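Immunoreactive 84kD antigen PG93 (Porphyromonas gingivalis, PDB 5M11) serves as an essential bacterial-surface component of the type-IX secretion system, a multidomain, probably beta-propeller-based protein that binds zinc and calcium ions. Local coordinates at residues V544-Y556 with Y583-V595. Numbering follows the deposited sequence.
Sequences VWMGSDIGIFGVY and YVLDKVTVTDIVV
Two neighbouring beta-sheets, apparently consecutive blades of a beta-propeller, meet where the 548-551 turn between strands 544-548 and 551-555 lies against residues 584-590. The backbone of Val-590 is held to the end of strand 544-548 by a nearly straight bond, Val-590 N to Ser-548 O, 2.9 Å long with an N-H...O angle of 175°. Farther round the turn, Lys-587 N gives a weak, bent bond to Ile-550 O at 3.4 Å. Ser-548 suits its place because its small hydroxyl closes an ST turn: OG accepts from Ile-550 N and donates to Gly-551 O, which also accepts the backbone N-H of Ser-548, the hairpin bond. At phi 118° and psi -159°, a side chain on Gly-551 would jam against the carbonyl O of Ile-550 and run into Leu-585 O, against which its backbone packs.

As between successive propeller blades, the two sheets pack face to face, here through the beta-branched Val-590, Ile-593 and Ile-552. Val-590 sets CG1 anti to its backbone N and lays that methyl 3.7 Å from Gly-547 CA, where the missing side chain permits close approach. Farther along strand 589-595, the end of Ile-593 reaches across, CD1 lying 3.8 Å from Ile-552 CD1, the two side chains crossing at a slant. Outside the pair, Ile-593 also touches Ala-535 of strand 533-538. Asp-549 OD1 accepts from Lys-531 N and Thr-532 N, tying the turn to the chain leading into strand 533-538.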
# COMPACT_ATOMS: atom_id res chain seq x y z
N VAL A 544 8.77 -15.61 -23.27
CA VAL A 544 7.77 -15.47 -22.22
C VAL A 544 8.48 -15.71 -20.90
O VAL A 544 8.75 -16.84 -20.52
CB VAL A 544 6.46 -16.27 -22.38
CG1 VAL A 544 5.61 -16.19 -21.12
CG2 VAL A 544 5.66 -15.72 -23.55
N TRP A 545 8.82 -14.62 -20.22
CA TRP A 545 9.48 -14.65 -18.95
C TRP A 545 8.44 -14.92 -17.90
O TRP A 545 7.44 -14.20 -17.84
CB TRP A 545 10.22 -13.33 -18.68
CG TRP A 545 11.40 -13.15 -19.58
CD1 TRP A 545 11.41 -12.54 -20.80
CD2 TRP A 545 12.69 -13.73 -19.40
NE1 TRP A 545 12.66 -12.67 -21.38
CE2 TRP A 545 13.46 -13.40 -20.54
CE3 TRP A 545 13.31 -14.45 -18.35
CZ2 TRP A 545 14.81 -13.74 -20.66
CZ3 TRP A 545 14.63 -14.82 -18.49
CH2 TRP A 545 15.38 -14.45 -19.63
N MET A 546 8.64 -15.98 -17.12
CA MET A 546 7.69 -16.29 -16.06
C MET A 546 8.37 -16.35 -14.71
O MET A 546 9.55 -16.72 -14.61
CB MET A 546 6.85 -17.55 -16.31
CG MET A 546 7.60 -18.72 -16.82
SD MET A 546 6.42 -19.73 -17.72
CE MET A 546 6.87 -19.34 -19.35
N GLY A 547 7.63 -15.91 -13.70
CA GLY A 547 8.05 -15.85 -12.32
C GLY A 547 7.32 -16.90 -11.53
O GLY A 547 6.15 -17.18 -11.82
N SER A 548 8.00 -17.47 -10.56
CA SER A 548 7.47 -18.54 -9.72
C SER A 548 7.89 -18.37 -8.25
O SER A 548 8.42 -17.33 -7.86
CB SER A 548 7.97 -19.89 -10.26
OG SER A 548 9.34 -20.11 -9.97
N ASP A 549 7.66 -19.42 -7.45
CA ASP A 549 8.04 -19.50 -6.05
C ASP A 549 9.58 -19.69 -5.91
O ASP A 549 10.13 -19.39 -4.85
CB ASP A 549 7.30 -20.68 -5.39
CG ASP A 549 7.64 -22.03 -6.01
OD1 ASP A 549 7.31 -22.25 -7.21
OD2 ASP A 549 8.29 -22.85 -5.31
N ILE A 550 10.25 -20.21 -6.97
CA ILE A 550 11.70 -20.49 -6.96
C ILE A 550 12.50 -19.48 -7.84
O ILE A 550 13.68 -19.70 -8.11
CB ILE A 550 11.99 -21.96 -7.37
CG1 ILE A 550 11.63 -22.25 -8.84
CG2 ILE A 550 11.31 -22.95 -6.41
CD1 ILE A 550 12.45 -23.36 -9.49
N GLY A 551 11.86 -18.38 -8.25
CA GLY A 551 12.50 -17.35 -9.06
C GLY A 551 11.93 -17.12 -10.44
O GLY A 551 10.77 -17.45 -10.71
N ILE A 552 12.75 -16.53 -11.32
CA ILE A 552 12.34 -16.18 -12.68
C ILE A 552 13.07 -17.09 -13.72
O ILE A 552 14.14 -17.61 -13.43
CB ILE A 552 12.61 -14.66 -12.90
CG1 ILE A 552 11.70 -14.09 -14.01
CG2 ILE A 552 14.11 -14.32 -13.11
CD1 ILE A 552 11.68 -12.56 -14.13
N PHE A 553 12.44 -17.28 -14.91
CA PHE A 553 12.94 -18.09 -16.04
C PHE A 553 12.12 -17.82 -17.32
O PHE A 553 10.90 -17.66 -17.25
CB PHE A 553 12.98 -19.61 -15.74
CG PHE A 553 11.73 -20.20 -15.14
CD1 PHE A 553 10.73 -20.72 -15.96
CD2 PHE A 553 11.56 -20.26 -13.76
CE1 PHE A 553 9.58 -21.28 -15.40
CE2 PHE A 553 10.39 -20.80 -13.21
CZ PHE A 553 9.42 -21.31 -14.03
N GLY A 554 12.81 -17.79 -18.45
CA GLY A 554 12.18 -17.49 -19.74
C GLY A 554 12.29 -18.53 -20.85
O GLY A 554 13.34 -19.17 -21.04
N VAL A 555 11.19 -18.67 -21.61
CA VAL A 555 11.09 -19.55 -22.76
C VAL A 555 11.36 -18.70 -24.00
O VAL A 555 10.62 -17.75 -24.26
CB VAL A 555 9.72 -20.30 -22.85
CG1 VAL A 555 9.70 -21.28 -24.02
CG2 VAL A 555 9.40 -21.02 -21.55
N TYR A 556 12.42 -19.02 -24.75
CA TYR A 556 12.74 -18.30 -25.98
C TYR A 556 11.79 -18.79 -27.12
O TYR A 556 11.22 -19.89 -27.01
CB TYR A 556 14.23 -18.45 -26.31
CG TYR A 556 15.11 -17.52 -25.50
CD1 TYR A 556 15.87 -16.53 -26.12
CD2 TYR A 556 15.13 -17.59 -24.11
CE1 TYR A 556 16.66 -15.65 -25.38
CE2 TYR A 556 15.90 -16.70 -23.35
CZ TYR A 556 16.66 -15.73 -23.99
OH TYR A 556 17.41 -14.86 -23.24
N TYR A 583 21.94 -18.67 -9.75
CA TYR A 583 20.69 -18.39 -10.46
C TYR A 583 20.08 -17.13 -9.85
O TYR A 583 19.99 -17.00 -8.62
CB TYR A 583 19.69 -19.56 -10.44
CG TYR A 583 20.09 -20.75 -11.28
CD1 TYR A 583 20.27 -20.63 -12.66
CD2 TYR A 583 20.23 -22.02 -10.72
CE1 TYR A 583 20.63 -21.73 -13.44
CE2 TYR A 583 20.59 -23.12 -11.49
CZ TYR A 583 20.79 -22.97 -12.85
OH TYR A 583 21.16 -24.06 -13.61
N VAL A 584 19.70 -16.20 -10.72
CA VAL A 584 19.11 -14.91 -10.39
C VAL A 584 17.82 -15.15 -9.58
O VAL A 584 16.79 -15.57 -10.11
CB VAL A 584 18.89 -14.05 -11.67
CG1 VAL A 584 18.21 -12.73 -11.34
CG2 VAL A 584 20.22 -13.79 -12.38
N LEU A 585 17.94 -14.91 -8.27
CA LEU A 585 16.96 -14.99 -7.19
C LEU A 585 16.26 -16.38 -7.07
O LEU A 585 15.08 -16.52 -7.36
CB LEU A 585 15.92 -13.84 -7.18
CG LEU A 585 15.25 -13.37 -8.46
CD1 LEU A 585 13.78 -13.57 -8.37
CD2 LEU A 585 15.51 -11.89 -8.71
N ASP A 586 17.00 -17.38 -6.54
CA ASP A 586 16.49 -18.72 -6.19
C ASP A 586 15.63 -18.61 -4.93
O ASP A 586 16.00 -17.86 -4.01
CB ASP A 586 17.65 -19.70 -5.88
CG ASP A 586 18.51 -20.16 -7.03
OD1 ASP A 586 19.72 -19.85 -7.03
OD2 ASP A 586 18.01 -20.96 -7.85
N LYS A 587 14.51 -19.39 -4.85
CA LYS A 587 13.57 -19.47 -3.71
C LYS A 587 12.82 -18.13 -3.40
O LYS A 587 12.04 -18.08 -2.44
CB LYS A 587 14.26 -19.99 -2.42
CG LYS A 587 14.66 -21.47 -2.46
CD LYS A 587 16.16 -21.68 -2.67
CE LYS A 587 16.91 -21.89 -1.38
NZ LYS A 587 18.38 -21.82 -1.58
N VAL A 588 13.03 -17.08 -4.22
CA VAL A 588 12.35 -15.79 -4.10
C VAL A 588 11.03 -15.88 -4.87
O VAL A 588 11.05 -16.18 -6.07
CB VAL A 588 13.24 -14.63 -4.63
CG1 VAL A 588 12.45 -13.36 -4.84
CG2 VAL A 588 14.43 -14.38 -3.72
N THR A 589 9.89 -15.65 -4.19
CA THR A 589 8.56 -15.70 -4.81
C THR A 589 8.34 -14.42 -5.63
O THR A 589 8.27 -13.32 -5.07
CB THR A 589 7.51 -15.96 -3.74
OG1 THR A 589 7.75 -17.26 -3.20
CG2 THR A 589 6.10 -15.89 -4.28
N VAL A 590 8.26 -14.57 -6.96
CA VAL A 590 8.06 -13.50 -7.94
C VAL A 590 6.54 -13.38 -8.22
O VAL A 590 5.92 -14.34 -8.70
CB VAL A 590 8.91 -13.71 -9.24
CG1 VAL A 590 8.51 -12.74 -10.35
CG2 VAL A 590 10.40 -13.58 -8.94
N THR A 591 5.97 -12.20 -7.90
CA THR A 591 4.54 -11.89 -8.02
C THR A 591 4.20 -11.22 -9.37
O THR A 591 3.14 -11.51 -9.93
CB THR A 591 4.12 -11.01 -6.84
OG1 THR A 591 4.96 -9.87 -6.83
CG2 THR A 591 4.25 -11.72 -5.51
N ASP A 592 5.07 -10.32 -9.89
CA ASP A 592 4.82 -9.66 -11.18
C ASP A 592 6.11 -9.36 -11.94
O ASP A 592 7.19 -9.25 -11.35
CB ASP A 592 3.99 -8.36 -11.04
CG ASP A 592 2.98 -8.15 -12.17
OD1 ASP A 592 2.92 -9.00 -13.10
OD2 ASP A 592 2.21 -7.16 -12.11
N ILE A 593 5.96 -9.26 -13.28
CA ILE A 593 7.01 -8.94 -14.25
C ILE A 593 6.42 -7.96 -15.27
O ILE A 593 5.33 -8.18 -15.80
CB ILE A 593 7.66 -10.20 -14.96
CG1 ILE A 593 8.05 -11.31 -13.96
CG2 ILE A 593 8.89 -9.80 -15.81
CD1 ILE A 593 7.91 -12.68 -14.48
N VAL A 594 7.17 -6.89 -15.56
CA VAL A 594 6.87 -5.84 -16.54
C VAL A 594 8.16 -5.63 -17.37
O VAL A 594 9.26 -5.78 -16.82
CB VAL A 594 6.36 -4.59 -15.81
CG1 VAL A 594 6.72 -3.30 -16.52
CG2 VAL A 594 4.86 -4.69 -15.60
N VAL A 595 8.03 -5.38 -18.70
CA VAL A 595 9.19 -5.24 -19.59
C VAL A 595 9.30 -3.80 -20.18
O VAL A 595 8.35 -3.27 -20.79
CB VAL A 595 9.18 -6.32 -20.71
CG1 VAL A 595 10.36 -6.16 -21.66
CG2 VAL A 595 9.17 -7.73 -20.12